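Adhesion and penetration protein autotransporter (Haemophilus influenzae, PDB 3SYJ) promotes bacterial adherence to and invasion of host cells, self-associates to drive bacterial aggregation, and is probably a serine protease. Local coordinates at residues A[123-127]-A[402-407]; A[424-428]-A[450-454]. The contacts are given in a common frame with arbitrary orientation. Residues are numbered along the deposited sequence.

How the interactions relate
Interactions 1 and 2 lie side by side on one parallel sheet of the passenger domain's beta-helix, their centres about 8 Å apart. Strands 403-407, 423-427 and 449-452 are consecutive in that sheet, one from each successive turn of the chain. Interaction 2 is the rung-to-rung pairing of the latter two; interaction 1 lays loop 123-127, from the Peptidase S6 region, across the first. The two meet where Thr126 OG1 lies 2.7 Å from Ser425 OG and 3.3 Å from Val452 CG2, so the loop spans all three rungs. Along the sequence interaction 1 closes before interaction 2 opens; interaction 1 docks the protease-region loop on the beta-helix, while interaction 2 pairs the coils beside it.

Interaction 1: A[123-127]-A[402-407]; sequences KFVTE and DRLSKI
The Phe124 ring (chi1 m) meets Ile407, CD2 to CD1 3.4 Å, with the ring oblique to that methyl. Segment 123-127 has no regular secondary structure: Lys123 to Val125 are extended, Thr126 and Glu127 turn to psi near -20°. The end-to-end CA directions of 123-127 and 402-407 are 57° apart, and the nearest CA atoms are Phe124 and Ser405, 5.8 Å. Ser405 OG (chi1 m) donates to Phe124 O at 2.9 Å. Lys123 (m, m, t, t) extends obliquely back toward the N-terminal end of 402-407, and its NZ hydrogen-bonds Arg403 O (2.7 Å) and Asp402 OD1 (2.8 Å), the latter also a salt bridge. Thr126 CG2 packs 3.8 Å from Ser405 CB. Arg403 NH1 forms a longer salt bridge, 3.5 Å, to Glu127 OE2; Tyr96 hydrogen-bonds both residues. The contact, burying 456 Å², seats a protease-region loop on a beta-helix face. Two salt bridges, each pairing a buried loop charge with a partly exposed one of 402-407, beside an aromatic-aliphatic patch, imply specific docking rather than purely apolar packing.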
loop_
_atom_site.group_PDB
_atom_site.type_symbol
_atom_site.label_atom_id
_atom_site.label_comp_id
_atom_site.label_asym_id
_atom_site.label_seq_id
_atom_site.Cartn_x
_atom_site.Cartn_y
_atom_site.Cartn_z
ATOM N N LYS A 123 66.596 0.889 -7.986
ATOM C CA LYS A 123 65.298 0.427 -8.479
ATOM C C LYS A 123 64.401 1.583 -8.905
ATOM O O LYS A 123 64.523 2.686 -8.374
ATOM C CB LYS A 123 64.576 -0.370 -7.400
ATOM C CG LYS A 123 65.204 -1.713 -7.068
ATOM C CD LYS A 123 64.953 -2.743 -8.148
ATOM C CE LYS A 123 65.518 -4.095 -7.728
ATOM N NZ LYS A 123 65.194 -5.176 -8.709
ATOM N N PHE A 124 63.497 1.333 -9.855
ATOM C CA PHE A 124 62.443 2.300 -10.176
ATOM C C PHE A 124 61.572 2.477 -8.939
ATOM O O PHE A 124 61.188 1.492 -8.312
ATOM C CB PHE A 124 61.550 1.819 -11.319
ATOM C CG PHE A 124 62.210 1.822 -12.670
ATOM C CD1 PHE A 124 63.462 2.374 -12.851
ATOM C CD2 PHE A 124 61.547 1.292 -13.774
ATOM C CE1 PHE A 124 64.054 2.377 -14.110
ATOM C CE2 PHE A 124 62.133 1.299 -15.033
ATOM C CZ PHE A 124 63.387 1.840 -15.201
ATOM N N VAL A 125 61.253 3.723 -8.590
ATOM C CA VAL A 125 60.398 3.982 -7.435
ATOM C C VAL A 125 58.928 3.837 -7.811
ATOM O O VAL A 125 58.467 4.448 -8.767
ATOM C CB VAL A 125 60.646 5.388 -6.838
ATOM C CG1 VAL A 125 59.613 5.695 -5.740
ATOM C CG2 VAL A 125 62.077 5.508 -6.312
ATOM N N THR A 126 58.196 3.030 -7.051
ATOM C CA THR A 126 56.809 2.713 -7.386
ATOM C C THR A 126 55.785 3.480 -6.543
ATOM O O THR A 126 54.633 3.629 -6.943
ATOM C CB THR A 126 56.536 1.215 -7.183
ATOM O OG1 THR A 126 56.897 0.849 -5.842
ATOM C CG2 THR A 126 57.342 0.367 -8.191
ATOM N N GLU A 127 56.198 3.958 -5.371
ATOM C CA GLU A 127 55.258 4.508 -4.388
ATOM C C GLU A 127 54.716 5.888 -4.747
ATOM O O GLU A 127 53.678 6.300 -4.236
ATOM C CB GLU A 127 55.898 4.550 -2.992
ATOM C CG GLU A 127 56.074 3.190 -2.308
ATOM C CD GLU A 127 57.271 2.405 -2.826
ATOM O OE1 GLU A 127 58.052 2.972 -3.617
ATOM O OE2 GLU A 127 57.425 1.216 -2.441
ATOM N N ASP A 402 64.833 -10.519 -4.667
ATOM C CA ASP A 402 64.807 -9.338 -5.514
ATOM C C ASP A 402 63.376 -8.898 -5.795
ATOM O O ASP A 402 62.510 -9.723 -6.083
ATOM C CB ASP A 402 65.544 -9.584 -6.829
ATOM C CG ASP A 402 65.435 -8.403 -7.779
ATOM O OD1 ASP A 402 66.333 -7.531 -7.751
ATOM O OD2 ASP A 402 64.444 -8.335 -8.536
ATOM N N ARG A 403 63.139 -7.592 -5.708
ATOM C CA ARG A 403 61.831 -7.016 -5.981
ATOM C C ARG A 403 61.816 -6.391 -7.371
ATOM O O ARG A 403 62.700 -5.602 -7.719
ATOM C CB ARG A 403 61.500 -5.945 -4.938
ATOM C CG ARG A 403 60.020 -5.721 -4.695
ATOM C CD ARG A 403 59.803 -4.490 -3.826
ATOM N NE ARG A 403 60.048 -3.281 -4.598
ATOM C CZ ARG A 403 59.626 -2.069 -4.256
ATOM N NH1 ARG A 403 58.940 -1.885 -3.130
ATOM N NH2 ARG A 403 59.889 -1.040 -5.049
ATOM N N LEU A 404 60.812 -6.741 -8.166
ATOM C CA LEU A 404 60.639 -6.135 -9.476
ATOM C C LEU A 404 59.728 -4.918 -9.340
ATOM O O LEU A 404 58.683 -4.992 -8.695
ATOM C CB LEU A 404 60.068 -7.153 -10.479
ATOM C CG LEU A 404 59.912 -6.710 -11.942
ATOM C CD1 LEU A 404 60.061 -7.881 -12.917
ATOM C CD2 LEU A 404 58.590 -5.974 -12.189
ATOM N N SER A 405 60.145 -3.799 -9.933
ATOM C CA SER A 405 59.362 -2.566 -9.951
ATOM C C SER A 405 58.613 -2.402 -11.270
ATOM O O SER A 405 59.228 -2.316 -12.340
ATOM C CB SER A 405 60.279 -1.360 -9.760
ATOM O OG SER A 405 60.847 -1.341 -8.465
ATOM N N LYS A 406 57.290 -2.350 -11.196
ATOM C CA LYS A 406 56.469 -2.183 -12.392
ATOM C C LYS A 406 55.831 -0.808 -12.413
ATOM O O LYS A 406 55.049 -0.465 -11.527
ATOM C CB LYS A 406 55.387 -3.268 -12.480
ATOM C CG LYS A 406 54.150 -2.870 -13.309
ATOM C CD LYS A 406 54.365 -3.092 -14.797
ATOM C CE LYS A 406 53.160 -2.652 -15.635
ATOM N NZ LYS A 406 53.010 -1.175 -15.708
ATOM N N ILE A 407 56.177 -0.022 -13.423
ATOM C CA ILE A 407 55.600 1.306 -13.579
ATOM C C ILE A 407 55.108 1.502 -15.006
ATOM O O ILE A 407 55.148 0.577 -15.810
ATOM C CB ILE A 407 56.595 2.428 -13.200
ATOM C CG1 ILE A 407 57.874 2.336 -14.033
ATOM C CG2 ILE A 407 56.936 2.363 -11.724
ATOM C CD1 ILE A 407 58.861 3.450 -13.729
HETATM O O HOH W 1 62.812 -4.509 -10.996
#

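Interaction 2: A[424-428]-A[450-454]; sequences ISVGD and GLVSG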
loop_
_atom_site.group_PDB
_atom_site.type_symbol
_atom_site.label_atom_id
_atom_site.label_comp_id
_atom_site.label_asym_id
_atom_site.label_seq_id
_atom_site.Cartn_x
_atom_site.Cartn_y
_atom_site.Cartn_z
ATOM N N ILE A 424 57.267 -8.554 -6.351
ATOM C CA ILE A 424 56.922 -7.434 -7.218
ATOM C C ILE A 424 56.267 -6.277 -6.472
ATOM O O ILE A 424 55.509 -6.482 -5.516
ATOM C CB ILE A 424 55.997 -7.884 -8.367
ATOM C CG1 ILE A 424 55.758 -6.739 -9.363
ATOM C CG2 ILE A 424 54.683 -8.407 -7.810
ATOM C CD1 ILE A 424 55.273 -7.194 -10.725
ATOM N N SER A 425 56.575 -5.058 -6.908
ATOM C CA SER A 425 55.829 -3.880 -6.467
ATOM C C SER A 425 55.147 -3.245 -7.672
ATOM O O SER A 425 55.810 -2.816 -8.616
ATOM C CB SER A 425 56.745 -2.866 -5.779
ATOM O OG SER A 425 56.046 -1.670 -5.492
ATOM N N VAL A 426 53.823 -3.194 -7.642
ATOM C CA VAL A 426 53.062 -2.669 -8.762
ATOM C C VAL A 426 52.664 -1.224 -8.491
ATOM O O VAL A 426 51.706 -0.955 -7.754
ATOM C CB VAL A 426 51.798 -3.513 -9.009
ATOM C CG1 VAL A 426 51.060 -3.024 -10.274
ATOM C CG2 VAL A 426 52.162 -4.991 -9.105
ATOM N N GLY A 427 53.405 -0.294 -9.081
ATOM C CA GLY A 427 53.191 1.119 -8.819
ATOM C C GLY A 427 52.216 1.766 -9.786
ATOM O O GLY A 427 51.469 2.670 -9.414
ATOM N N ASP A 428 52.204 1.294 -11.032
ATOM C CA ASP A 428 51.398 1.936 -12.068
ATOM C C ASP A 428 50.934 0.924 -13.115
ATOM O O ASP A 428 51.597 -0.088 -13.357
ATOM C CB ASP A 428 52.198 3.068 -12.733
ATOM C CG ASP A 428 51.309 4.082 -13.431
ATOM O OD1 ASP A 428 50.070 3.907 -13.417
ATOM O OD2 ASP A 428 51.849 5.058 -13.997
ATOM N N GLY A 450 52.918 -6.405 -3.881
ATOM C CA GLY A 450 52.382 -5.197 -3.287
ATOM C C GLY A 450 51.796 -4.252 -4.324
ATOM O O GLY A 450 52.323 -4.121 -5.427
ATOM N N LEU A 451 50.689 -3.606 -3.967
ATOM C CA LEU A 451 50.143 -2.508 -4.756
ATOM C C LEU A 451 50.383 -1.181 -4.018
ATOM O O LEU A 451 50.018 -1.047 -2.846
ATOM C CB LEU A 451 48.650 -2.718 -4.983
ATOM C CG LEU A 451 48.247 -3.679 -6.101
ATOM C CD1 LEU A 451 46.844 -4.203 -5.858
ATOM C CD2 LEU A 451 48.341 -2.963 -7.442
ATOM N N VAL A 452 51.001 -0.213 -4.699
ATOM C CA VAL A 452 51.309 1.075 -4.081
ATOM C C VAL A 452 51.065 2.237 -5.032
ATOM O O VAL A 452 51.178 2.088 -6.248
ATOM C CB VAL A 452 52.768 1.155 -3.571
ATOM C CG1 VAL A 452 53.001 0.156 -2.453
ATOM C CG2 VAL A 452 53.750 0.934 -4.712
ATOM N N SER A 453 50.729 3.387 -4.445
ATOM C CA SER A 453 50.538 4.662 -5.151
ATOM C C SER A 453 49.150 4.838 -5.747
ATOM O O SER A 453 48.852 5.872 -6.325
ATOM C CB SER A 453 51.478 4.805 -6.343
ATOM O OG SER A 453 50.837 4.388 -7.538
ATOM N N GLY A 454 48.305 3.825 -5.607
ATOM C CA GLY A 454 46.926 3.927 -6.042
ATOM C C GLY A 454 46.739 3.909 -7.553
ATOM O O GLY A 454 45.613 3.868 -8.028
#
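Three backbone hydrogen bonds define the pairing: Val426 N to Gly450 O at 2.8 Å (N-H...O angle 175°), Gly450 N to Ile424 O at 3.1 Å (159°) and Val452 N to Val426 O at 3.2 Å (173°). Val426 thus bonds through both N and O to residues flanking Leu451, as a parallel bridge requires, and the register Ser425-Gly450, Val426-Leu451 follows, with CA atoms 4.9 and 5.0 Å apart. Strand axes approach to 4.8 Å at 26°. Further along, Gly427 CA makes a CA-H...O contact with Val452 O (3.4 Å), and Ser453 OG lies 2.6 Å from Gly427 O; Ser453 also hydrogen-bonds Arg455. Positive phi at Ser453 and Gly454 marks the corner between faces of the helix. Val426 and Leu451 share one face, CB to CD2 3.8 Å; on the other, Ser425 OG touches Val452 CG2 (3.6 Å) and hydrogen-bonds Thr126. Such in-register parallel stacking of successive coils is characteristic of a right-handed beta-helix. Strand 403-407 pairs along the other edge of 424-427, and strand 471-473 along the other edge of 450-452, while Val431 of strand 430-433 packs on Ile424 and Val426 from within the coil.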